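Local coordinates for protein omega transaminase (PDB 5LHA) that probably transfers amino groups between amines or amino acids and keto acceptors, using pyridoxal phosphate and its aminated form, pyridoxamine phosphate, as cofactor, at residues W191-P196 against A389-S394. Sequence-based numbering, arbitrary orientation.
Sequences WLYRNP and ALDLVS
D391 and R194 meet tip to tip in a salt bridge joining a loop to a strand. The backbones stay apart, the nearest CA atoms, of Y193 and D391, being 9.1 Å from each other, and the contact is made essentially by side chains. Both terminal nitrogens of R194 take part, one for each carboxylate oxygen: R194 NH1 reaches D391 OD2 at 2.8 Å, with an N-H...O angle of 151°, while R194 NH2 reaches D391 OD1 at 3.1 Å. It is not a flat fork, because the guanidinium and carboxylate planes are turned 41° apart. NH1 comes to OD2 on the syn side but well out of the carboxylate plane, and NH2 meets OD1 from further above it, although both oxygens lie near the guanidinium plane. The R194 chain is stretched out, chi3 -176°, which puts NE far from the loop backbone.

Each charged group has further partners. R194 NE donates to the carbonyl of R399, and R382 on the adjoining strand 378-384 forms a second salt bridge with D391 OD2, so two arginines share the carboxylate, which would be expected to favour its ionised form.

Two aromatic residues adjoin the pair. The Y193 ring lies obliquely to the carboxylate, its CD2 3.8 Å from D391 OD2, and the same CD2 packs over one face of the guanidinium, toward its rim. W191 presents its edge, CZ2 standing 3.7 Å from D391 OD2. V393 directs CG1 at the edge of the Y193 ring, 3.6 Å from Y193 OH, and V393 CG1 also lies 3.4 Å from R194 NH2.

This buried polar junction ties the loop between strand 184-187 and helix 202-220, in the cofactor-binding large domain, to strand 387-393 of the small domain, an interdomain contact within the fold type I architecture of class-III aminotransferases.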
ATOM      1  N   TRP A 191       2.983 -28.686   8.085  1.00 30.89           N
ATOM      2  CA  TRP A 191       2.318 -29.674   7.240  1.00 30.69           C
ATOM      3  C   TRP A 191       3.289 -30.826   7.020  1.00 31.31           C
ATOM      4  O   TRP A 191       4.327 -30.652   6.373  1.00 31.20           O
ATOM      5  CB  TRP A 191       1.904 -29.040   5.914  1.00 31.60           C
ATOM      6  CG  TRP A 191       1.038 -29.892   5.005  1.00 30.50           C
ATOM      7  CD1 TRP A 191       0.414 -31.070   5.313  1.00 31.68           C
ATOM      8  CD2 TRP A 191       0.709 -29.613   3.639  1.00 30.89           C
ATOM      9  NE1 TRP A 191      -0.284 -31.539   4.223  1.00 32.16           N
ATOM     10  CE2 TRP A 191      -0.118 -30.664   3.183  1.00 31.61           C
ATOM     11  CE3 TRP A 191       1.035 -28.578   2.756  1.00 31.28           C
ATOM     12  CZ2 TRP A 191      -0.622 -30.707   1.883  1.00 32.62           C
ATOM     13  CZ3 TRP A 191       0.535 -28.622   1.466  1.00 32.12           C
ATOM     14  CH2 TRP A 191      -0.290 -29.679   1.042  1.00 33.35           C
ATOM     15  N   LEU A 192       2.980 -31.988   7.597  1.00 32.27           N
ATOM     16  CA  LEU A 192       3.917 -33.107   7.543  1.00 34.66           C
ATOM     17  C   LEU A 192       4.060 -33.658   6.126  1.00 36.26           C
ATOM     18  O   LEU A 192       5.161 -34.044   5.709  1.00 38.21           O
ATOM     19  CB  LEU A 192       3.447 -34.214   8.488  1.00 35.60           C
ATOM     20  CG  LEU A 192       3.582 -34.008   9.993  1.00 36.29           C
ATOM     21  CD1 LEU A 192       2.435 -34.716  10.709  1.00 38.03           C
ATOM     22  CD2 LEU A 192       4.920 -34.545  10.454  1.00 37.53           C
ATOM     23  N   TYR A 193       2.970 -33.664   5.354  1.00 34.81           N
ATOM     24  CA  TYR A 193       3.014 -34.274   4.031  1.00 34.43           C
ATOM     25  C   TYR A 193       3.855 -33.447   3.056  1.00 34.87           C
ATOM     26  O   TYR A 193       4.566 -34.012   2.218  1.00 35.69           O
ATOM     27  CB  TYR A 193       1.591 -34.491   3.504  1.00 32.45           C
ATOM     28  CG  TYR A 193       1.529 -35.521   2.397  1.00 30.64           C
ATOM     29  CD1 TYR A 193       1.898 -36.845   2.633  1.00 29.34           C
ATOM     30  CD2 TYR A 193       1.142 -35.168   1.109  1.00 29.81           C
ATOM     31  CE1 TYR A 193       1.865 -37.790   1.620  1.00 28.74           C
ATOM     32  CE2 TYR A 193       1.100 -36.111   0.090  1.00 28.57           C
ATOM     33  CZ  TYR A 193       1.465 -37.419   0.350  1.00 28.21           C
ATOM     34  OH  TYR A 193       1.437 -38.354  -0.663  1.00 27.37           O
ATOM     35  N   ARG A 194       3.783 -32.114   3.136  1.00 32.74           N
ATOM     36  CA  ARG A 194       4.548 -31.224   2.254  1.00 30.08           C
ATOM     37  C   ARG A 194       5.056 -30.042   3.068  1.00 29.97           C
ATOM     38  O   ARG A 194       4.248 -29.229   3.528  1.00 32.37           O
ATOM     39  CB  ARG A 194       3.701 -30.717   1.083  1.00 28.02           C
ATOM     40  CG  ARG A 194       3.223 -31.769   0.098  1.00 28.73           C
ATOM     41  CD  ARG A 194       2.603 -31.111  -1.129  1.00 29.57           C
ATOM     42  NE  ARG A 194       2.044 -32.088  -2.061  1.00 32.05           N
ATOM     43  CZ  ARG A 194       0.840 -32.643  -1.945  1.00 33.97           C
ATOM     44  NH1 ARG A 194       0.038 -32.319  -0.934  1.00 33.31           N
ATOM     45  NH2 ARG A 194       0.435 -33.522  -2.852  1.00 35.66           N
ATOM     46  N   ASN A 195       6.375 -29.919   3.223  1.00 28.39           N
ATOM     47  CA  ASN A 195       6.961 -28.784   3.928  1.00 25.83           C
ATOM     48  C   ASN A 195       8.374 -28.560   3.409  1.00 25.68           C
ATOM     49  O   ASN A 195       8.979 -29.471   2.837  1.00 26.80           O
ATOM     50  CB  ASN A 195       6.943 -28.985   5.456  1.00 24.86           C
ATOM     51  CG  ASN A 195       7.686 -30.228   5.910  1.00 21.69           C
ATOM     52  OD1 ASN A 195       8.904 -30.215   6.072  1.00 27.37           O
ATOM     53  ND2 ASN A 195       6.947 -31.311   6.127  1.00 21.80           N
ATOM     54  N   PRO A 196       8.915 -27.345   3.568  1.00 22.61           N
ATOM     55  CA  PRO A 196      10.251 -27.039   3.016  1.00 23.18           C
ATOM     56  C   PRO A 196      11.396 -27.913   3.516  1.00 25.08           C
ATOM     57  O   PRO A 196      12.442 -27.952   2.860  1.00 26.88           O
ATOM     58  CB  PRO A 196      10.473 -25.580   3.445  1.00 23.54           C
ATOM     59  CG  PRO A 196       9.123 -25.023   3.586  1.00 23.68           C
ATOM     60  CD  PRO A 196       8.223 -26.134   4.040  1.00 21.18           C
ATOM     61  N   ALA A 389      -9.134 -35.114   4.734  1.00 34.00           N
ATOM     62  CA  ALA A 389      -8.765 -34.889   3.343  1.00 34.65           C
ATOM     63  C   ALA A 389      -7.991 -36.083   2.808  1.00 34.21           C
ATOM     64  O   ALA A 389      -7.118 -36.632   3.488  1.00 34.20           O
ATOM     65  CB  ALA A 389      -7.925 -33.625   3.172  1.00 35.01           C
ATOM     66  N   LEU A 390      -8.321 -36.474   1.583  1.00 34.91           N
ATOM     67  CA  LEU A 390      -7.567 -37.473   0.843  1.00 33.78           C
ATOM     68  C   LEU A 390      -6.687 -36.727  -0.150  1.00 29.65           C
ATOM     69  O   LEU A 390      -7.192 -35.982  -0.992  1.00 27.63           O
ATOM     70  CB  LEU A 390      -8.507 -38.449   0.134  1.00 35.02           C
ATOM     71  CG  LEU A 390      -9.520 -39.213   1.004  1.00 35.92           C
ATOM     72  CD1 LEU A 390     -10.843 -38.462   1.060  1.00 35.42           C
ATOM     73  CD2 LEU A 390      -9.743 -40.635   0.491  1.00 36.68           C
ATOM     74  N   ASP A 391      -5.381 -36.879  -0.022  1.00 29.14           N
ATOM     75  CA  ASP A 391      -4.442 -36.117  -0.840  1.00 28.13           C
ATOM     76  C   ASP A 391      -4.003 -36.955  -2.045  1.00 29.27           C
ATOM     77  O   ASP A 391      -3.245 -37.922  -1.904  1.00 28.25           O
ATOM     78  CB  ASP A 391      -3.255 -35.661   0.004  1.00 25.56           C
ATOM     79  CG  ASP A 391      -2.539 -34.489  -0.614  1.00 25.11           C
ATOM     80  OD1 ASP A 391      -2.370 -34.484  -1.858  1.00 27.66           O
ATOM     81  OD2 ASP A 391      -2.190 -33.551   0.142  1.00 22.60           O
ATOM     82  N   LEU A 392      -4.448 -36.559  -3.235  1.00 30.61           N
ATOM     83  CA  LEU A 392      -4.160 -37.306  -4.448  1.00 31.68           C
ATOM     84  C   LEU A 392      -2.903 -36.736  -5.095  1.00 33.52           C
ATOM     85  O   LEU A 392      -2.775 -35.519  -5.262  1.00 33.12           O
ATOM     86  CB  LEU A 392      -5.339 -37.254  -5.425  1.00 31.47           C
ATOM     87  CG  LEU A 392      -6.751 -37.631  -4.947  1.00 32.38           C
ATOM     88  CD1 LEU A 392      -7.748 -37.475  -6.086  1.00 33.43           C
ATOM     89  CD2 LEU A 392      -6.829 -39.048  -4.361  1.00 32.90           C
ATOM     90  N   VAL A 393      -1.969 -37.622  -5.429  1.00 35.51           N
ATOM     91  CA  VAL A 393      -0.683 -37.252  -5.993  1.00 35.90           C
ATOM     92  C   VAL A 393      -0.475 -38.021  -7.286  1.00 38.99           C
ATOM     93  O   VAL A 393      -1.085 -39.066  -7.527  1.00 40.29           O
ATOM     94  CB  VAL A 393       0.476 -37.530  -5.017  1.00 34.57           C
ATOM     95  CG1 VAL A 393       0.229 -36.829  -3.706  1.00 32.64           C
ATOM     96  CG2 VAL A 393       0.633 -39.032  -4.806  1.00 34.51           C
ATOM     97  N   SER A 394       0.400 -37.479  -8.132  1.00 42.08           N
ATOM     98  CA  SER A 394       0.841 -38.195  -9.321  1.00 43.14           C
ATOM     99  C   SER A 394       2.023 -39.110  -9.041  1.00 43.12           C
ATOM    100  O   SER A 394       2.244 -40.068  -9.796  1.00 43.59           O
ATOM    101  CB  SER A 394       1.200 -37.203 -10.433  1.00 42.89           C
ATOM    102  OG  SER A 394       1.931 -36.100  -9.922  1.00 44.21           O
TER